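Local coordinates for kojibiose phosphorylase (Gut metagenome, PDB 6W0P), which belongs to glycoside hydrolase family 65 and forms a dimer, each subunit combining an N-terminal beta-rich domain, a helical catalytic domain and a small C-terminal domain, at residues Q225-Q228 with K229-I232; F293-F296 with Y297-D301; S575-R578 with I579-D583. One frame throughout, in Å; residues are numbered along the deposited sequence.

Overall arrangement
All three contacts are local and lie far apart: the centres of interactions 1 and 2 are 41 Å apart, and interaction 3 lies 54 Å and 46 Å from them. Interaction 1 is a partly buried hairpin end in the N-terminal domain, held mainly by backbone bonds. Interaction 2 sits on helix 282-300, closest of the three to the chain centre, with F293 and Y297 packed on one flank and H295, F296 and K299 mixing rings and charge on another. Interaction 3, in a loop of the catalytic domain, is peripheral within the chain yet buried between loops of its own chain and the second subunit; a salt bridge, waters and a tyrosine pair join its side chains.

Interaction 1 of 3, residues Q225-Q228 with K229-I232; sequences QLNQ and KEVI
Q228 and K229, neighbours at the tip of a hairpin, run their side chains alongside each other in the same direction. CG of Q228 sits between the backbone N and the carbonyl carbon (chi1 79°), and a bend at chi2 brings OE1 within 3.0 Å of K229 NZ. The ammonium approaches in the plane of the amide, on a lone pair of OE1, and is also bonded to N176 OD1, so two side-chain oxygens grip it. The bend of K229 at chi3 and chi4 turns NZ back toward the glutamine.

At the other end of the segment pair, Q225 lies beside I232, and its amide NE2 rests 3.7 Å from the methyl CD1 of the isoleucine. Their backbones form a hydrogen-bonded pair, with Q225 N to I232 O at 3.0 Å and I232 N to Q225 O at 3.1 Å. On this same face N227 crosses E230, the amide and carboxylate planes 60° apart, and ND2 gives OE2 a weak bond of 3.4 Å. On the reverse face L226 CD2 presses tightly on V231 CG1.

A type II turn from N227 to E230 reverses the chain, K229 taking the positive phi (64°) that this turn requires. It is closed by E230 N to N227 O at 3.2 Å, while N227 N is bonded to E230 O. Outside the pair, E191 accepts from K229 N and N176 donates to Q228 O. The whole is a tight antiparallel beta hairpin, its first strand at the margin of a sheet in the family 65 N-terminal domain.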
ATOM      1  N   GLN A 225     -48.628  -9.739   0.561  1.00 51.15           N
ATOM      2  CA  GLN A 225     -47.812 -10.081  -0.636  1.00 52.35           C
ATOM      3  C   GLN A 225     -46.582 -10.882  -0.205  1.00 51.80           C
ATOM      4  O   GLN A 225     -45.967 -10.535   0.812  1.00 52.51           O
ATOM      5  CB  GLN A 225     -47.380  -8.832  -1.409  1.00 53.95           C
ATOM      6  CG  GLN A 225     -48.510  -7.848  -1.695  1.00 56.53           C
ATOM      7  CD  GLN A 225     -47.997  -6.483  -2.097  1.00 59.19           C
ATOM      8  OE1 GLN A 225     -47.233  -6.335  -3.062  1.00 57.35           O
ATOM      9  NE2 GLN A 225     -48.387  -5.474  -1.320  1.00 60.62           N
ATOM     10  N   LEU A 226     -46.225 -11.902  -0.979  1.00 52.35           N
ATOM     11  CA  LEU A 226     -44.943 -12.637  -0.867  1.00 51.98           C
ATOM     12  C   LEU A 226     -44.124 -12.380  -2.139  1.00 52.94           C
ATOM     13  O   LEU A 226     -44.347 -13.071  -3.155  1.00 53.78           O
ATOM     14  CB  LEU A 226     -45.225 -14.128  -0.660  1.00 51.83           C
ATOM     15  CG  LEU A 226     -46.142 -14.492   0.507  1.00 51.64           C
ATOM     16  CD1 LEU A 226     -46.415 -15.996   0.505  1.00 51.49           C
ATOM     17  CD2 LEU A 226     -45.557 -14.053   1.849  1.00 50.61           C
ATOM     18  N   ASN A 227     -43.194 -11.427  -2.077  1.00 52.73           N
ATOM     19  CA  ASN A 227     -42.273 -11.074  -3.196  1.00 51.63           C
ATOM     20  C   ASN A 227     -40.862 -11.565  -2.885  1.00 49.28           C
ATOM     21  O   ASN A 227     -40.602 -11.975  -1.748  1.00 49.22           O
ATOM     22  CB  ASN A 227     -42.293  -9.568  -3.434  1.00 51.63           C
ATOM     23  CG  ASN A 227     -43.720  -9.081  -3.479  1.00 51.26           C
ATOM     24  OD1 ASN A 227     -44.551  -9.680  -4.158  1.00 51.96           O
ATOM     25  ND2 ASN A 227     -44.012  -8.046  -2.717  1.00 51.07           N
ATOM     26  N   GLN A 228     -39.970 -11.508  -3.861  1.00 48.65           N
ATOM     27  CA  GLN A 228     -38.590 -12.014  -3.672  1.00 48.47           C
ATOM     28  C   GLN A 228     -37.947 -11.204  -2.521  1.00 46.67           C
ATOM     29  O   GLN A 228     -37.825  -9.967  -2.627  1.00 45.56           O
ATOM     30  CB  GLN A 228     -37.872 -12.047  -5.025  1.00 48.71           C
ATOM     31  CG  GLN A 228     -37.337 -10.710  -5.510  1.00 49.56           C
ATOM     32  CD  GLN A 228     -36.036 -10.347  -4.829  1.00 49.01           C
ATOM     33  OE1 GLN A 228     -35.459 -11.152  -4.095  1.00 49.06           O
ATOM     34  NE2 GLN A 228     -35.570  -9.127  -5.057  1.00 47.40           N
ATOM     35  N   LYS A 229     -37.651 -11.879  -1.412  1.00 46.40           N
ATOM     36  CA  LYS A 229     -36.930 -11.342  -0.219  1.00 46.26           C
ATOM     37  C   LYS A 229     -37.708 -10.213   0.477  1.00 45.68           C
ATOM     38  O   LYS A 229     -37.088  -9.510   1.282  1.00 45.67           O
ATOM     39  CB  LYS A 229     -35.521 -10.888  -0.619  1.00 46.14           C
ATOM     40  CG  LYS A 229     -34.630 -12.012  -1.131  1.00 47.00           C
ATOM     41  CD  LYS A 229     -33.143 -11.771  -1.026  1.00 46.02           C
ATOM     42  CE  LYS A 229     -32.704 -10.393  -1.457  1.00 46.00           C
ATOM     43  NZ  LYS A 229     -32.826 -10.203  -2.914  1.00 47.11           N
ATOM     44  N   GLU A 230     -39.010 -10.046   0.225  1.00 45.91           N
ATOM     45  CA  GLU A 230     -39.857  -9.123   1.024  1.00 46.59           C
ATOM     46  C   GLU A 230     -41.272  -9.695   1.181  1.00 46.12           C
ATOM     47  O   GLU A 230     -41.807 -10.306   0.216  1.00 46.83           O
ATOM     48  CB  GLU A 230     -39.857  -7.699   0.452  1.00 48.11           C
ATOM     49  CG  GLU A 230     -40.778  -7.477  -0.724  1.00 50.35           C
ATOM     50  CD  GLU A 230     -40.866  -6.044  -1.237  1.00 51.00           C
ATOM     51  OE1 GLU A 230     -40.337  -5.138  -0.567  1.00 49.94           O
ATOM     52  OE2 GLU A 230     -41.472  -5.849  -2.313  1.00 52.09           O
ATOM     53  N   VAL A 231     -41.856  -9.504   2.363  1.00 43.29           N
ATOM     54  CA  VAL A 231     -43.293  -9.794   2.600  1.00 42.90           C
ATOM     55  C   VAL A 231     -43.958  -8.525   3.130  1.00 41.57           C
ATOM     56  O   VAL A 231     -43.284  -7.712   3.751  1.00 40.57           O
ATOM     57  CB  VAL A 231     -43.475 -11.014   3.516  1.00 43.51           C
ATOM     58  CG1 VAL A 231     -42.886 -12.244   2.846  1.00 43.87           C
ATOM     59  CG2 VAL A 231     -42.879 -10.792   4.901  1.00 43.22           C
ATOM     60  N   ILE A 232     -45.236  -8.352   2.814  1.00 42.05           N
ATOM     61  CA  ILE A 232     -46.020  -7.128   3.138  1.00 41.93           C
ATOM     62  C   ILE A 232     -47.362  -7.574   3.721  1.00 42.26           C
ATOM     63  O   ILE A 232     -47.959  -8.523   3.184  1.00 44.71           O
ATOM     64  CB  ILE A 232     -46.172  -6.220   1.901  1.00 41.63           C
ATOM     65  CG1 ILE A 232     -44.826  -5.956   1.225  1.00 41.48           C
ATOM     66  CG2 ILE A 232     -46.880  -4.922   2.255  1.00 41.56           C
ATOM     67  CD1 ILE A 232     -44.932  -5.142  -0.052  1.00 42.26           C
TER

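Interaction 2 of 3, residues F293-F296 with Y297-D301; sequences FNHF and YQKSD
K299 reaches back along the helix to two aromatic side chains of the preceding turn, H295 and F296, and meets each differently. Its chain slants across the imidazole, with CE and NZ both close to NE2; K299 NZ to H295 NE2 is a weak hydrogen bond of 3.2 Å. Against F296 the lysine instead runs alongside, and NZ comes 3.8 Å from F296 CE2. A bend at chi3 (-51°) swings the end of the lysine toward these rings. NZ is also bonded to the carbonyl oxygen of S363, so H295 is one of two acceptors, and the nearby ammonium would tend to favour a neutral imidazole.

H295 itself leans over F296: its CD2 stands 3.9 Å above the plane of the phenyl ring, over the centre. CG of H295 is anti to the backbone N (chi1 172°), which sets the imidazole beside the carbonyl carbon, over F296 and near K299.

On another flank F293 and Y297 point the same way, side by side. Y297 CE1 packs on F293 CB at 3.9 Å, while the F293 ring meets that of F319 of helix 308-324, and the Y297 side chain touches it too. The tyrosine hydroxyl is bonded to L119 O, which fixes the far end of that ring.

Y297 N to F293 O, at 2.8 Å, and Q298 N to N294 O, at 2.9 Å, set the pitch that places F293 and Y297, like H295 and K299, one turn apart. This is i to i+3 and i to i+4 packing on an alpha helix, here on the long helix 282-300 that, as in family 65 relatives, links the beta-rich N-terminal domain to the helical catalytic one.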
ATOM      1  N   PHE A 293     -33.181  -3.092  32.277  1.00 35.71           N
ATOM      2  CA  PHE A 293     -32.324  -1.892  32.467  1.00 35.20           C
ATOM      3  C   PHE A 293     -32.198  -1.535  33.959  1.00 36.40           C
ATOM      4  O   PHE A 293     -31.108  -1.033  34.347  1.00 37.40           O
ATOM      5  CB  PHE A 293     -32.825  -0.719  31.627  1.00 34.03           C
ATOM      6  CG  PHE A 293     -32.434  -0.821  30.179  1.00 33.66           C
ATOM      7  CD1 PHE A 293     -31.127  -0.575  29.792  1.00 33.49           C
ATOM      8  CD2 PHE A 293     -33.371  -1.159  29.215  1.00 32.85           C
ATOM      9  CE1 PHE A 293     -30.760  -0.653  28.460  1.00 33.91           C
ATOM     10  CE2 PHE A 293     -33.004  -1.255  27.891  1.00 33.65           C
ATOM     11  CZ  PHE A 293     -31.699  -1.020  27.518  1.00 34.59           C
ATOM     12  N   ASN A 294     -33.255  -1.709  34.762  1.00 36.39           N
ATOM     13  CA  ASN A 294     -33.229  -1.386  36.211  1.00 37.51           C
ATOM     14  C   ASN A 294     -32.094  -2.188  36.864  1.00 38.09           C
ATOM     15  O   ASN A 294     -31.337  -1.615  37.631  1.00 35.49           O
ATOM     16  CB  ASN A 294     -34.537  -1.697  36.937  1.00 38.58           C
ATOM     17  CG  ASN A 294     -35.664  -0.734  36.626  1.00 40.40           C
ATOM     18  OD1 ASN A 294     -35.453   0.356  36.091  1.00 42.49           O
ATOM     19  ND2 ASN A 294     -36.880  -1.143  36.947  1.00 40.64           N
ATOM     20  N   HIS A 295     -31.996  -3.481  36.553  1.00 39.93           N
ATOM     21  CA  HIS A 295     -30.924  -4.384  37.046  1.00 40.74           C
ATOM     22  C   HIS A 295     -29.556  -3.777  36.699  1.00 39.61           C
ATOM     23  O   HIS A 295     -28.730  -3.656  37.624  1.00 38.15           O
ATOM     24  CB  HIS A 295     -31.141  -5.801  36.498  1.00 42.15           C
ATOM     25  CG  HIS A 295     -30.010  -6.727  36.774  1.00 44.71           C
ATOM     26  ND1 HIS A 295     -29.906  -7.435  37.966  1.00 48.66           N
ATOM     27  CD2 HIS A 295     -28.924  -7.041  36.037  1.00 45.36           C
ATOM     28  CE1 HIS A 295     -28.816  -8.178  37.927  1.00 48.64           C
ATOM     29  NE2 HIS A 295     -28.189  -7.939  36.761  1.00 47.49           N
ATOM     30  N   PHE A 296     -29.325  -3.385  35.433  1.00 38.75           N
ATOM     31  CA  PHE A 296     -28.004  -2.878  34.976  1.00 39.08           C
ATOM     32  C   PHE A 296     -27.743  -1.504  35.601  1.00 36.79           C
ATOM     33  O   PHE A 296     -26.557  -1.274  35.903  1.00 35.25           O
ATOM     34  CB  PHE A 296     -27.831  -2.963  33.453  1.00 41.83           C
ATOM     35  CG  PHE A 296     -27.509  -4.377  33.007  1.00 45.07           C
ATOM     36  CD1 PHE A 296     -28.497  -5.216  32.501  1.00 45.61           C
ATOM     37  CD2 PHE A 296     -26.236  -4.909  33.194  1.00 46.05           C
ATOM     38  CE1 PHE A 296     -28.208  -6.527  32.156  1.00 46.56           C
ATOM     39  CE2 PHE A 296     -25.952  -6.222  32.860  1.00 45.62           C
ATOM     40  CZ  PHE A 296     -26.938  -7.031  32.344  1.00 46.40           C
ATOM     41  N   TYR A 297     -28.768  -0.673  35.857  1.00 34.55           N
ATOM     42  CA  TYR A 297     -28.554   0.667  36.458  1.00 34.60           C
ATOM     43  C   TYR A 297     -28.254   0.489  37.962  1.00 35.26           C
ATOM     44  O   TYR A 297     -27.426   1.271  38.484  1.00 34.20           O
ATOM     45  CB  TYR A 297     -29.678   1.656  36.113  1.00 33.91           C
ATOM     46  CG  TYR A 297     -29.636   2.183  34.691  1.00 34.16           C
ATOM     47  CD1 TYR A 297     -30.704   1.983  33.831  1.00 34.00           C
ATOM     48  CD2 TYR A 297     -28.522   2.841  34.169  1.00 33.41           C
ATOM     49  CE1 TYR A 297     -30.679   2.440  32.523  1.00 32.87           C
ATOM     50  CE2 TYR A 297     -28.482   3.311  32.865  1.00 32.22           C
ATOM     51  CZ  TYR A 297     -29.573   3.116  32.040  1.00 32.30           C
ATOM     52  OH  TYR A 297     -29.579   3.551  30.756  1.00 30.46           O
ATOM     53  N   GLN A 298     -28.838  -0.525  38.617  1.00 35.49           N
ATOM     54  CA  GLN A 298     -28.586  -0.858  40.043  1.00 37.00           C
ATOM     55  C   GLN A 298     -27.116  -1.283  40.209  1.00 35.74           C
ATOM     56  O   GLN A 298     -26.559  -1.062  41.311  1.00 34.31           O
ATOM     57  CB  GLN A 298     -29.491  -1.987  40.551  1.00 39.43           C
ATOM     58  CG  GLN A 298     -30.907  -1.552  40.883  1.00 42.61           C
ATOM     59  CD  GLN A 298     -30.970  -0.396  41.855  1.00 46.63           C
ATOM     60  OE1 GLN A 298     -30.213  -0.340  42.836  1.00 50.26           O
ATOM     61  NE2 GLN A 298     -31.886   0.535  41.597  1.00 47.61           N
ATOM     62  N   LYS A 299     -26.533  -1.867  39.158  1.00 33.49           N
ATOM     63  CA  LYS A 299     -25.161  -2.412  39.172  1.00 33.31           C
ATOM     64  C   LYS A 299     -24.153  -1.311  38.809  1.00 31.39           C
ATOM     65  O   LYS A 299     -23.030  -1.348  39.368  1.00 30.10           O
ATOM     66  CB  LYS A 299     -25.085  -3.681  38.315  1.00 34.51           C
ATOM     67  CG  LYS A 299     -25.651  -4.921  39.016  1.00 36.76           C
ATOM     68  CD  LYS A 299     -25.252  -6.246  38.425  1.00 38.95           C
ATOM     69  CE  LYS A 299     -25.494  -6.313  36.926  1.00 42.14           C
ATOM     70  NZ  LYS A 299     -25.071  -7.613  36.302  1.00 43.54           N
ATOM     71  N   SER A 300     -24.506  -0.349  37.956  1.00 29.40           N
ATOM     72  CA  SER A 300     -23.476   0.473  37.282  1.00 29.09           C
ATOM     73  C   SER A 300     -23.845   1.951  37.113  1.00 28.58           C
ATOM     74  O   SER A 300     -22.945   2.689  36.625  1.00 27.91           O
ATOM     75  CB  SER A 300     -23.106  -0.158  35.962  1.00 29.20           C
ATOM     76  OG  SER A 300     -22.781  -1.537  36.131  1.00 30.32           O
ATOM     77  N   ASP A 301     -25.053   2.401  37.494  1.00 28.61           N
ATOM     78  CA  ASP A 301     -25.488   3.801  37.214  1.00 28.65           C
ATOM     79  C   ASP A 301     -24.469   4.765  37.828  1.00 28.19           C
ATOM     80  O   ASP A 301     -23.922   4.444  38.883  1.00 28.30           O
ATOM     81  CB  ASP A 301     -26.894   4.132  37.718  1.00 28.94           C
ATOM     82  CG  ASP A 301     -27.436   5.412  37.116  1.00 29.11           C
ATOM     83  OD1 ASP A 301     -27.241   5.625  35.903  1.00 28.77           O
ATOM     84  OD2 ASP A 301     -28.036   6.202  37.870  1.00 30.77           O
TER

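Interaction 3 of 3, residues S575-R578 with I579-D583; sequences SYDR and IYRTD
R581 turns back on D577 and R578, four and three residues earlier. From CB its chain leaves with CG between the backbone N and the carbonyl carbon, a setting that lays CG 3.4 Å from R578 O. The chain then runs extended, and CD passes D577 OD2. At NE comes the main bond: NE to D577 OD2 is 2.8 Å, part of a salt bridge with an N-H...O angle of 159°. The oxygen lies at the edge of the guanidinium, in its plane, and the carboxylate is turned only 22° from it. Beyond CZ, NH2 donates to a water, also at the edge, that in turn donates to D577 OD1, so both carboxylate oxygens are joined to the arginine. Over one face of the guanidinium lies R578 CG. The other tip, NH1, bonds Q460 of the second subunit.

The backbone beneath is a short 3-10 turn in a loop of the helical catalytic domain, with i to i+3 bonds from Y580 N to D577 O and from R581 N to R578 O. A second water bridges S575 O and I579 N. The turn lies at the dimer interface, where R578 forms a salt bridge with D390 of the second subunit.

Y580 and Y576 make a T-shaped pair, the edge of Y580 directed at the face of Y576, with centroids 5.6 Å apart and planes at 77°. Their hydroxyls, Y580 OH and Y576 OH, stand 2.9 Å apart, and Q411 gives Y576 OH a weak bond.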
ATOM      1  N   SER A 575       1.939  15.137   3.325  1.00 32.61           N
ATOM      2  CA  SER A 575       2.408  13.995   2.508  1.00 31.85           C
ATOM      3  C   SER A 575       2.416  12.744   3.393  1.00 31.30           C
ATOM      4  O   SER A 575       2.853  12.810   4.528  1.00 32.27           O
ATOM      5  CB  SER A 575       3.761  14.253   1.914  1.00 31.48           C
ATOM      6  OG  SER A 575       4.034  13.350   0.860  1.00 30.48           O
ATOM      7  N   TYR A 576       1.975  11.628   2.860  1.00 31.30           N
ATOM      8  CA  TYR A 576       1.826  10.352   3.588  1.00 31.22           C
ATOM      9  C   TYR A 576       3.011  10.075   4.533  1.00 30.90           C
ATOM     10  O   TYR A 576       2.759   9.789   5.708  1.00 30.12           O
ATOM     11  CB  TYR A 576       1.680   9.178   2.624  1.00 31.24           C
ATOM     12  CG  TYR A 576       1.507   7.891   3.389  1.00 31.99           C
ATOM     13  CD1 TYR A 576       0.458   7.766   4.285  1.00 31.89           C
ATOM     14  CD2 TYR A 576       2.431   6.867   3.324  1.00 31.80           C
ATOM     15  CE1 TYR A 576       0.286   6.621   5.035  1.00 32.00           C
ATOM     16  CE2 TYR A 576       2.275   5.710   4.079  1.00 32.32           C
ATOM     17  CZ  TYR A 576       1.184   5.580   4.914  1.00 32.45           C
ATOM     18  OH  TYR A 576       0.966   4.470   5.671  1.00 34.27           O
ATOM     19  N   ASP A 577       4.253  10.109   4.045  1.00 30.52           N
ATOM     20  CA  ASP A 577       5.416   9.653   4.866  1.00 30.61           C
ATOM     21  C   ASP A 577       5.727  10.637   6.006  1.00 30.12           C
ATOM     22  O   ASP A 577       6.370  10.219   6.992  1.00 29.49           O
ATOM     23  CB  ASP A 577       6.657   9.414   4.015  1.00 30.39           C
ATOM     24  CG  ASP A 577       7.362  10.693   3.622  1.00 30.83           C
ATOM     25  OD1 ASP A 577       6.940  11.321   2.634  1.00 30.21           O
ATOM     26  OD2 ASP A 577       8.338  11.042   4.312  1.00 32.28           O
ATOM     27  N   ARG A 578       5.325  11.901   5.895  1.00 29.95           N
ATOM     28  CA  ARG A 578       5.931  12.951   6.757  1.00 30.27           C
ATOM     29  C   ARG A 578       5.650  12.709   8.247  1.00 30.10           C
ATOM     30  O   ARG A 578       6.570  12.921   9.062  1.00 30.25           O
ATOM     31  CB  ARG A 578       5.465  14.330   6.323  1.00 30.40           C
ATOM     32  CG  ARG A 578       5.970  15.448   7.214  1.00 30.78           C
ATOM     33  CD  ARG A 578       5.275  16.687   6.715  1.00 31.42           C
ATOM     34  NE  ARG A 578       5.498  17.842   7.555  1.00 31.73           N
ATOM     35  CZ  ARG A 578       4.934  19.008   7.336  1.00 31.60           C
ATOM     36  NH1 ARG A 578       4.114  19.155   6.307  1.00 31.49           N
ATOM     37  NH2 ARG A 578       5.243  20.028   8.116  1.00 32.23           N
ATOM     38  N   ILE A 579       4.451  12.291   8.625  1.00 30.54           N
ATOM     39  CA  ILE A 579       4.118  12.089  10.065  1.00 31.74           C
ATOM     40  C   ILE A 579       5.056  11.050  10.716  1.00 31.90           C
ATOM     41  O   ILE A 579       5.263  11.134  11.926  1.00 33.23           O
ATOM     42  CB  ILE A 579       2.638  11.715  10.272  1.00 32.64           C
ATOM     43  CG1 ILE A 579       2.245  11.816  11.756  1.00 33.98           C
ATOM     44  CG2 ILE A 579       2.333  10.327   9.701  1.00 32.49           C
ATOM     45  CD1 ILE A 579       2.500  13.174  12.402  1.00 33.84           C
ATOM     46  N   TYR A 580       5.617  10.099   9.977  1.00 32.02           N
ATOM     47  CA  TYR A 580       6.412   8.985  10.560  1.00 32.59           C
ATOM     48  C   TYR A 580       7.788   9.461  11.031  1.00 32.39           C
ATOM     49  O   TYR A 580       8.360   8.819  11.946  1.00 31.61           O
ATOM     50  CB  TYR A 580       6.576   7.839   9.568  1.00 32.93           C
ATOM     51  CG  TYR A 580       5.296   7.107   9.271  1.00 33.60           C
ATOM     52  CD1 TYR A 580       4.677   6.345  10.239  1.00 34.31           C
ATOM     53  CD2 TYR A 580       4.739   7.127   8.011  1.00 34.63           C
ATOM     54  CE1 TYR A 580       3.521   5.640   9.974  1.00 35.23           C
ATOM     55  CE2 TYR A 580       3.585   6.420   7.719  1.00 35.93           C
ATOM     56  CZ  TYR A 580       2.969   5.679   8.707  1.00 36.13           C
ATOM     57  OH  TYR A 580       1.807   5.021   8.444  1.00 37.35           O
ATOM     58  N   ARG A 581       8.309  10.547  10.448  1.00 32.40           N
ATOM     59  CA  ARG A 581       9.743  10.908  10.634  1.00 31.79           C
ATOM     60  C   ARG A 581       9.858  12.124  11.555  1.00 32.03           C
ATOM     61  O   ARG A 581      10.795  12.925  11.352  1.00 34.20           O
ATOM     62  CB  ARG A 581      10.439  11.068   9.277  1.00 31.34           C
ATOM     63  CG  ARG A 581       9.781  12.029   8.315  1.00 31.16           C
ATOM     64  CD  ARG A 581      10.466  11.990   6.960  1.00 31.26           C
ATOM     65  NE  ARG A 581       9.774  12.832   5.994  1.00 30.83           N
ATOM     66  CZ  ARG A 581       9.935  14.153   5.836  1.00 31.48           C
ATOM     67  NH1 ARG A 581      10.791  14.833   6.593  1.00 31.48           N
ATOM     68  NH2 ARG A 581       9.217  14.798   4.916  1.00 30.37           N
ATOM     69  N   THR A 582       8.964  12.226  12.547  1.00 30.98           N
ATOM     70  CA  THR A 582       8.969  13.263  13.614  1.00 30.40           C
ATOM     71  C   THR A 582       8.868  12.557  14.971  1.00 29.08           C
ATOM     72  O   THR A 582       8.909  11.314  15.001  1.00 28.61           O
ATOM     73  CB  THR A 582       7.814  14.270  13.477  1.00 30.86           C
ATOM     74  OG1 THR A 582       6.586  13.642  13.859  1.00 30.28           O
ATOM     75  CG2 THR A 582       7.668  14.839  12.083  1.00 31.71           C
ATOM     76  N   ASP A 583       8.710  13.334  16.044  1.00 28.70           N
ATOM     77  CA  ASP A 583       8.503  12.825  17.421  1.00 28.12           C
ATOM     78  C   ASP A 583       7.071  13.157  17.854  1.00 27.68           C
ATOM     79  O   ASP A 583       6.822  13.304  19.059  1.00 27.46           O
ATOM     80  CB  ASP A 583       9.594  13.375  18.332  1.00 28.69           C
ATOM     81  CG  ASP A 583       9.481  14.854  18.630  1.00 29.11           C
ATOM     82  OD1 ASP A 583       8.716  15.554  17.914  1.00 28.94           O
ATOM     83  OD2 ASP A 583      10.152  15.279  19.574  1.00 29.01           O
TER
HETATM   84  O   HOH W   1       1.902  12.558   7.259  1.00 33.74           O
HETATM   85  O   HOH W   2       7.102  14.085   3.153  1.00 27.89           O